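PDB 4Q6U: uncharacterized protein from Mycobacterium tuberculosis, which is of unknown function but, with one GAF-like and two PAS-like domains in tandem, probably serves as a sensor protein. Local coordinates for residues L148-L153 with L257-S262; V241-V246 with L329-L334. All blocks are in the same frame, centred on the assembly; numbering follows the deposited sequence.

Interaction 1: L148-L153 with L257-S262; sequences LPAREL and LDQPCS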
ATOM      1  N   LEU B 148      -0.611 -15.916 -10.136  1.00 31.89           N
ATOM      2  CA  LEU B 148      -0.916 -14.644  -9.488  1.00 25.37           C
ATOM      3  C   LEU B 148      -2.246 -14.127 -10.022  1.00 28.81           C
ATOM      4  O   LEU B 148      -2.586 -14.371 -11.178  1.00 28.61           O
ATOM      5  CB  LEU B 148       0.205 -13.640  -9.738  1.00 25.73           C
ATOM      6  CG  LEU B 148       1.567 -14.041  -9.168  1.00 31.08           C
ATOM      7  CD1 LEU B 148       2.633 -13.036  -9.573  1.00 21.28           C
ATOM      8  CD2 LEU B 148       1.500 -14.166  -7.649  1.00 26.63           C
ATOM      9  N   PRO B 149      -3.025 -13.431  -9.182  1.00 27.26           N
ATOM     10  CA  PRO B 149      -4.278 -12.906  -9.720  1.00 28.70           C
ATOM     11  C   PRO B 149      -4.009 -11.873 -10.803  1.00 31.32           C
ATOM     12  O   PRO B 149      -2.914 -11.309 -10.841  1.00 29.41           O
ATOM     13  CB  PRO B 149      -4.940 -12.253  -8.504  1.00 31.02           C
ATOM     14  CG  PRO B 149      -4.333 -12.937  -7.338  1.00 33.48           C
ATOM     15  CD  PRO B 149      -2.927 -13.252  -7.720  1.00 29.73           C
ATOM     16  N   ALA B 150      -4.978 -11.654 -11.683  1.00 32.03           N
ATOM     17  CA  ALA B 150      -4.925 -10.508 -12.577  1.00 29.74           C
ATOM     18  C   ALA B 150      -5.463  -9.317 -11.799  1.00 23.79           C
ATOM     19  O   ALA B 150      -6.372  -9.483 -10.986  1.00 30.46           O
ATOM     20  CB  ALA B 150      -5.735 -10.749 -13.835  1.00 26.32           C
ATOM     21  N   ARG B 151      -4.862  -8.148 -12.022  1.00 27.61           N
ATOM     22  CA  ARG B 151      -5.351  -6.860 -11.496  1.00 26.77           C
ATOM     23  C   ARG B 151      -5.205  -6.716  -9.977  1.00 31.52           C
ATOM     24  O   ARG B 151      -4.521  -5.799  -9.508  1.00 30.70           O
ATOM     25  CB  ARG B 151      -6.818  -6.646 -11.925  1.00 30.72           C
ATOM     26  CG  ARG B 151      -7.572  -5.498 -11.240  1.00 39.20           C
ATOM     27  CD  ARG B 151      -7.059  -4.109 -11.622  1.00 36.70           C
ATOM     28  NE  ARG B 151      -7.063  -3.833 -13.061  1.00 30.38           N
ATOM     29  CZ  ARG B 151      -8.062  -3.250 -13.718  1.00 39.68           C
ATOM     30  NH1 ARG B 151      -9.166  -2.894 -13.080  1.00 38.49           N
ATOM     31  NH2 ARG B 151      -7.961  -3.029 -15.026  1.00 43.77           N
ATOM     32  N   GLU B 152      -5.826  -7.610  -9.206  1.00 30.63           N
ATOM     33  CA  GLU B 152      -5.799  -7.508  -7.742  1.00 27.01           C
ATOM     34  C   GLU B 152      -4.405  -7.730  -7.149  1.00 23.47           C
ATOM     35  O   GLU B 152      -3.680  -8.628  -7.566  1.00 27.77           O
ATOM     36  CB  GLU B 152      -6.775  -8.512  -7.120  1.00 34.27           C
ATOM     37  CG  GLU B 152      -8.137  -8.539  -7.788  1.00 52.39           C
ATOM     38  CD  GLU B 152      -8.943  -7.288  -7.518  1.00 70.53           C
ATOM     39  OE1 GLU B 152      -8.838  -6.741  -6.398  1.00 78.99           O
ATOM     40  OE2 GLU B 152      -9.680  -6.849  -8.426  1.00 77.13           O
ATOM     41  N   LEU B 153      -4.063  -6.937  -6.142  1.00 24.34           N
ATOM     42  CA  LEU B 153      -2.752  -6.986  -5.502  1.00 26.19           C
ATOM     43  C   LEU B 153      -2.847  -7.559  -4.087  1.00 29.55           C
ATOM     44  O   LEU B 153      -3.854  -7.387  -3.411  1.00 34.03           O
ATOM     45  CB  LEU B 153      -2.136  -5.580  -5.443  1.00 30.96           C
ATOM     46  CG  LEU B 153      -2.062  -4.839  -6.784  1.00 28.08           C
ATOM     47  CD1 LEU B 153      -1.419  -3.467  -6.567  1.00 37.90           C
ATOM     48  CD2 LEU B 153      -1.290  -5.633  -7.794  1.00 27.34           C
ATOM     49  N   LEU B 257      -1.946  -7.003 -15.033  1.00 24.83           N
ATOM     50  CA  LEU B 257      -2.440  -5.874 -14.230  1.00 26.00           C
ATOM     51  C   LEU B 257      -3.857  -5.514 -14.660  1.00 28.16           C
ATOM     52  O   LEU B 257      -4.631  -4.941 -13.908  1.00 33.94           O
ATOM     53  CB  LEU B 257      -1.509  -4.675 -14.366  1.00 27.38           C
ATOM     54  CG  LEU B 257      -0.107  -4.884 -13.797  1.00 35.23           C
ATOM     55  CD1 LEU B 257       0.732  -3.642 -14.006  1.00 34.26           C
ATOM     56  CD2 LEU B 257      -0.163  -5.253 -12.314  1.00 39.45           C
ATOM     57  N   ASP B 258      -4.176  -5.848 -15.901  1.00 29.06           N
ATOM     58  CA  ASP B 258      -5.541  -5.831 -16.393  1.00 29.15           C
ATOM     59  C   ASP B 258      -5.904  -7.276 -16.688  1.00 34.11           C
ATOM     60  O   ASP B 258      -5.227  -8.181 -16.216  1.00 39.03           O
ATOM     61  CB  ASP B 258      -5.652  -4.961 -17.642  1.00 33.23           C
ATOM     62  CG  ASP B 258      -5.122  -3.570 -17.411  1.00 28.20           C
ATOM     63  OD1 ASP B 258      -5.537  -2.955 -16.408  1.00 29.05           O
ATOM     64  OD2 ASP B 258      -4.284  -3.097 -18.210  1.00 32.49           O
ATOM     65  N   GLN B 259      -6.956  -7.505 -17.460  1.00 37.57           N
ATOM     66  CA  GLN B 259      -7.270  -8.871 -17.863  1.00 39.08           C
ATOM     67  C   GLN B 259      -6.288  -9.331 -18.943  1.00 42.36           C
ATOM     68  O   GLN B 259      -5.754  -8.516 -19.692  1.00 35.24           O
ATOM     69  CB  GLN B 259      -8.714  -8.979 -18.362  1.00 42.14           C
ATOM     70  CG  GLN B 259      -9.757  -8.817 -17.264  1.00 42.27           C
ATOM     71  CD  GLN B 259      -9.393  -9.558 -15.981  1.00 53.71           C
ATOM     72  OE1 GLN B 259      -9.228 -10.776 -15.981  1.00 61.93           O
ATOM     73  NE2 GLN B 259      -9.264  -8.816 -14.878  1.00 55.22           N
ATOM     74  N   PRO B 260      -6.039 -10.648 -19.026  1.00 41.11           N
ATOM     75  CA  PRO B 260      -5.092 -11.137 -20.037  1.00 34.91           C
ATOM     76  C   PRO B 260      -5.522 -10.778 -21.447  1.00 36.69           C
ATOM     77  O   PRO B 260      -6.718 -10.668 -21.721  1.00 44.22           O
ATOM     78  CB  PRO B 260      -5.110 -12.652 -19.840  1.00 31.39           C
ATOM     79  CG  PRO B 260      -5.588 -12.848 -18.440  1.00 40.63           C
ATOM     80  CD  PRO B 260      -6.539 -11.724 -18.155  1.00 39.06           C
ATOM     81  N   CYS B 261      -4.555 -10.569 -22.331  1.00 35.44           N
ATOM     82  CA  CYS B 261      -4.883 -10.271 -23.711  1.00 46.53           C
ATOM     83  C   CYS B 261      -4.935 -11.568 -24.494  1.00 45.56           C
ATOM     84  O   CYS B 261      -4.173 -12.502 -24.243  1.00 50.76           O
ATOM     85  CB  CYS B 261      -3.878  -9.299 -24.335  1.00 57.43           C
ATOM     86  SG  CYS B 261      -2.378 -10.054 -24.956  1.00 64.45           S
ATOM     87  N   SER B 262      -5.870 -11.629 -25.427  1.00 44.32           N
ATOM     88  CA  SER B 262      -6.013 -12.789 -26.281  1.00 53.62           C
ATOM     89  C   SER B 262      -5.344 -12.551 -27.635  1.00 44.84           C
ATOM     90  O   SER B 262      -5.488 -13.363 -28.541  1.00 53.38           O
ATOM     91  CB  SER B 262      -7.494 -13.136 -26.461  1.00 62.07           C
ATOM     92  OG  SER B 262      -8.246 -11.991 -26.827  1.00 65.98           O
TER
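R151 carries this contact between two loops, 148-153 of the middle domain and 257-262 of the C-terminal domain, and its guanidinium edge grips two oxygens of the second loop. CG stands anti to the backbone N (chi1 168°), and bends at chi2 and chi3 curl the chain round the L257 carbonyl oxygen, bringing the guanidinium edge to it. R151 NE donates to L257 O at 2.8 Å, in the carbonyl plane and almost exactly in the guanidinium plane. R151 NH2 reaches D258 OD1, also at 2.8 Å, in a salt bridge that uses the anti lone pair of that oxygen. The carboxylate stands nearly perpendicular to the guanidinium, with 87° between the planes. D258 OD1 also takes a salt bridge from R243 NH2, so two arginines converge on one oxygen, which probably keeps D258 ionised. The backbone is close here as well: R151 CA lies 3.2 Å from L257 O in a CA-H...O contact. A tight turn of classic gamma type, closed by E152 N to A150 O at 2.6 Å, presents the arginine. A150 CB belongs to this close-packed part, resting 3.5 Å from D258 O, a buried oxygen with no polar partner. Packing loosens at exposed Q259, whose amide merely approaches, Q259 OE1 lying 4.1 Å from A150 CB, and at E152, which points away from the second loop. K255 adds hydrogen bonds to P149 O and E152 O. The R151 bonds and those of K255 make a polar interdomain junction, in which a loop of one PAS-like domain docks beside the edge strand 253-256 of the next.

Interaction 2: V241-V246 with L329-L334; sequences VHRALV and LVALRL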
ATOM      1  N   VAL B 241      -5.924  -2.093 -24.403  1.00 39.11           N
ATOM      2  CA  VAL B 241      -4.571  -2.159 -23.879  1.00 33.23           C
ATOM      3  C   VAL B 241      -4.507  -3.084 -22.674  1.00 38.44           C
ATOM      4  O   VAL B 241      -5.306  -2.971 -21.747  1.00 33.53           O
ATOM      5  CB  VAL B 241      -4.044  -0.780 -23.478  1.00 33.19           C
ATOM      6  CG1 VAL B 241      -2.603  -0.893 -22.973  1.00 34.52           C
ATOM      7  CG2 VAL B 241      -4.145   0.202 -24.654  1.00 34.92           C
ATOM      8  N   HIS B 242      -3.540  -3.992 -22.687  1.00 34.41           N
ATOM      9  CA  HIS B 242      -3.397  -4.952 -21.601  1.00 26.71           C
ATOM     10  C   HIS B 242      -2.018  -4.843 -20.955  1.00 30.11           C
ATOM     11  O   HIS B 242      -0.998  -5.136 -21.586  1.00 32.04           O
ATOM     12  CB  HIS B 242      -3.644  -6.360 -22.125  1.00 30.81           C
ATOM     13  CG  HIS B 242      -5.016  -6.557 -22.696  1.00 36.16           C
ATOM     14  ND1 HIS B 242      -6.007  -7.245 -22.027  1.00 40.13           N
ATOM     15  CD2 HIS B 242      -5.555  -6.155 -23.868  1.00 44.51           C
ATOM     16  CE1 HIS B 242      -7.099  -7.258 -22.771  1.00 43.73           C
ATOM     17  NE2 HIS B 242      -6.858  -6.603 -23.889  1.00 41.04           N
ATOM     18  N   ARG B 243      -1.999  -4.405 -19.698  1.00 27.96           N
ATOM     19  CA  ARG B 243      -0.750  -4.205 -18.962  1.00 26.69           C
ATOM     20  C   ARG B 243      -0.300  -5.439 -18.194  1.00 27.30           C
ATOM     21  O   ARG B 243      -1.123  -6.195 -17.684  1.00 27.49           O
ATOM     22  CB  ARG B 243      -0.898  -3.029 -18.008  1.00 21.70           C
ATOM     23  CG  ARG B 243      -1.078  -1.686 -18.747  1.00 21.57           C
ATOM     24  CD  ARG B 243      -1.450  -0.579 -17.719  1.00 20.59           C
ATOM     25  NE  ARG B 243      -2.707  -0.878 -17.049  1.00 24.95           N
ATOM     26  CZ  ARG B 243      -3.199  -0.164 -16.043  1.00 24.15           C
ATOM     27  NH1 ARG B 243      -2.537   0.895 -15.598  1.00 24.10           N
ATOM     28  NH2 ARG B 243      -4.354  -0.511 -15.493  1.00 27.97           N
ATOM     29  N   ALA B 244       1.016  -5.622 -18.110  1.00 23.65           N
ATOM     30  CA  ALA B 244       1.597  -6.793 -17.464  1.00 28.79           C
ATOM     31  C   ALA B 244       2.957  -6.449 -16.897  1.00 30.70           C
ATOM     32  O   ALA B 244       3.598  -5.506 -17.347  1.00 28.35           O
ATOM     33  CB  ALA B 244       1.721  -7.946 -18.450  1.00 27.14           C
ATOM     34  N   LEU B 245       3.397  -7.218 -15.907  1.00 23.28           N
ATOM     35  CA  LEU B 245       4.774  -7.128 -15.461  1.00 23.89           C
ATOM     36  C   LEU B 245       5.547  -8.269 -16.092  1.00 27.84           C
ATOM     37  O   LEU B 245       5.038  -9.386 -16.183  1.00 31.06           O
ATOM     38  CB  LEU B 245       4.872  -7.183 -13.945  1.00 26.88           C
ATOM     39  CG  LEU B 245       4.172  -6.019 -13.238  1.00 26.19           C
ATOM     40  CD1 LEU B 245       4.125  -6.276 -11.751  1.00 28.80           C
ATOM     41  CD2 LEU B 245       4.926  -4.732 -13.540  1.00 23.81           C
ATOM     42  N   VAL B 246       6.763  -7.983 -16.544  1.00 30.95           N
ATOM     43  CA  VAL B 246       7.588  -8.997 -17.188  1.00 31.23           C
ATOM     44  C   VAL B 246       9.024  -8.970 -16.669  1.00 38.79           C
ATOM     45  O   VAL B 246       9.487  -7.949 -16.151  1.00 39.77           O
ATOM     46  CB  VAL B 246       7.612  -8.821 -18.725  1.00 39.04           C
ATOM     47  CG1 VAL B 246       6.201  -8.642 -19.265  1.00 39.82           C
ATOM     48  CG2 VAL B 246       8.502  -7.648 -19.123  1.00 39.65           C
ATOM     49  N   LEU B 329       7.256  -3.000 -16.806  1.00 29.88           N
ATOM     50  CA  LEU B 329       5.837  -2.753 -16.962  1.00 28.83           C
ATOM     51  C   LEU B 329       5.575  -2.637 -18.450  1.00 38.54           C
ATOM     52  O   LEU B 329       6.059  -1.711 -19.101  1.00 34.27           O
ATOM     53  CB  LEU B 329       5.390  -1.483 -16.241  1.00 27.93           C
ATOM     54  CG  LEU B 329       3.979  -1.043 -16.634  1.00 34.78           C
ATOM     55  CD1 LEU B 329       2.966  -2.067 -16.155  1.00 32.97           C
ATOM     56  CD2 LEU B 329       3.653   0.345 -16.112  1.00 40.11           C
ATOM     57  N   VAL B 330       4.823  -3.584 -18.987  1.00 29.02           N
ATOM     58  CA  VAL B 330       4.571  -3.609 -20.413  1.00 34.14           C
ATOM     59  C   VAL B 330       3.106  -3.335 -20.714  1.00 34.65           C
ATOM     60  O   VAL B 330       2.230  -3.910 -20.080  1.00 36.48           O
ATOM     61  CB  VAL B 330       4.976  -4.978 -21.017  1.00 38.20           C
ATOM     62  CG1 VAL B 330       4.575  -5.043 -22.453  1.00 49.91           C
ATOM     63  CG2 VAL B 330       6.476  -5.192 -20.875  1.00 36.33           C
ATOM     64  N   ALA B 331       2.848  -2.444 -21.671  1.00 34.71           N
ATOM     65  CA  ALA B 331       1.492  -2.189 -22.147  1.00 31.84           C
ATOM     66  C   ALA B 331       1.314  -2.785 -23.540  1.00 36.35           C
ATOM     67  O   ALA B 331       1.989  -2.386 -24.477  1.00 36.36           O
ATOM     68  CB  ALA B 331       1.193  -0.699 -22.160  1.00 31.91           C
ATOM     69  N   LEU B 332       0.397  -3.734 -23.665  1.00 34.17           N
ATOM     70  CA  LEU B 332       0.215  -4.463 -24.916  1.00 36.52           C
ATOM     71  C   LEU B 332      -1.059  -4.104 -25.641  1.00 34.15           C
ATOM     72  O   LEU B 332      -2.136  -4.130 -25.059  1.00 39.52           O
ATOM     73  CB  LEU B 332       0.196  -5.959 -24.649  1.00 32.56           C
ATOM     74  CG  LEU B 332       1.374  -6.494 -23.860  1.00 35.94           C
ATOM     75  CD1 LEU B 332       1.026  -7.880 -23.384  1.00 43.68           C
ATOM     76  CD2 LEU B 332       2.535  -6.549 -24.799  1.00 45.56           C
ATOM     77  N   ARG B 333      -0.938  -3.836 -26.933  1.00 36.43           N
ATOM     78  CA  ARG B 333      -2.106  -3.607 -27.759  1.00 43.55           C
ATOM     79  C   ARG B 333      -1.822  -3.944 -29.225  1.00 43.89           C
ATOM     80  O   ARG B 333      -0.672  -4.102 -29.630  1.00 46.48           O
ATOM     81  CB  ARG B 333      -2.576  -2.149 -27.631  1.00 39.79           C
ATOM     82  CG  ARG B 333      -1.610  -1.112 -28.211  1.00 48.44           C
ATOM     83  CD  ARG B 333      -2.255   0.291 -28.294  1.00 47.25           C
ATOM     84  NE  ARG B 333      -1.295   1.354 -28.622  1.00 43.42           N
ATOM     85  CZ  ARG B 333      -0.720   1.507 -29.809  1.00 51.20           C
ATOM     86  NH1 ARG B 333      -0.992   0.664 -30.799  1.00 52.17           N
ATOM     87  NH2 ARG B 333       0.135   2.502 -30.015  1.00 52.42           N
ATOM     88  N   LEU B 334      -2.878  -4.057 -30.018  1.00 46.72           N
ATOM     89  CA  LEU B 334      -2.723  -4.250 -31.455  1.00 46.69           C
ATOM     90  C   LEU B 334      -2.066  -3.026 -32.103  1.00 56.26           C
ATOM     91  O   LEU B 334      -2.392  -1.890 -31.756  1.00 58.07           O
ATOM     92  CB  LEU B 334      -4.084  -4.529 -32.091  1.00 49.31           C
ATOM     93  CG  LEU B 334      -4.736  -5.823 -31.598  1.00 53.15           C
ATOM     94  CD1 LEU B 334      -6.109  -6.019 -32.220  1.00 57.98           C
ATOM     95  CD2 LEU B 334      -3.833  -7.002 -31.914  1.00 53.33           C
TER
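Strands 242-246 and 329-333 run antiparallel, their axes 4.5 Å apart at closest and their directions 151° from one another, with H242-L332 and A244-V330 as hydrogen-bonded pairs alternating with the non-hydrogen-bonded pairs R243-A331 and L245-L329. The four backbone bonds differ in shape. V330 N points nearly along the C=O axis of A244 at 2.8 Å from its O, and H242 N meets L332 O at 2.8 Å in the carbonyl plane. L332 N, by contrast, sits above the carbonyl plane of H242, 2.9 Å from its O. R243 CA adds a CA-H...O contact to V330 O. Beyond A244, V246 reaches V330, which shares a face with H242, A244 and L332: V246 CG2, in the crowded position between the backbone N and carbonyl carbon, meets V330 CG2 at 3.6 Å, the two side chains crossing at about a right angle. L332 lays its CB over H242 O at 3.4 Å. On the face of R243, A331, L245 and L329, the L245 and L329 branches approach more loosely, L245 CD2 to L329 CD1 at 4.2 Å. V241, with CG1 anti to its backbone N, sets that methyl 3.9 Å from A331 CB, while CG2 runs alongside the R333 chain. R243 leads its guanidinium away from the strand pair, to D258 and L233 O, and R333 pairs with E339 of helix 337-343. Within this five-stranded antiparallel sheet, strand 253-256 borders 242-246, placing W256 against H242, A244 and L332; strand 309-320 flanks 325-333 and brings V314 onto V330 and L332; and L236 of the second subunit packs on L329.

Overall arrangement
Interactions 1 and 2 lie about 10 Å apart between centres, on the same side of the chain's centre, and their segments alternate along the chain: 148-153, 241-246, 257-262, 329-334. Interaction 2 joins two inner strands of the C-terminal PAS-like sheet; interaction 1 attaches the middle domain to the loop that follows edge strand 253-256 of that sheet. The two are in direct contact. Q259 O probably accepts a hydrogen bond from H242 ND1 at 2.7 Å, C261 packs on the H242 ring, and L257 CD1 meets L329 CD1 at 3.5 Å. The interdomain junction is thus continuous with the sheet, so the middle domain docks directly on side chains and backbone tied into the C-terminal sheet.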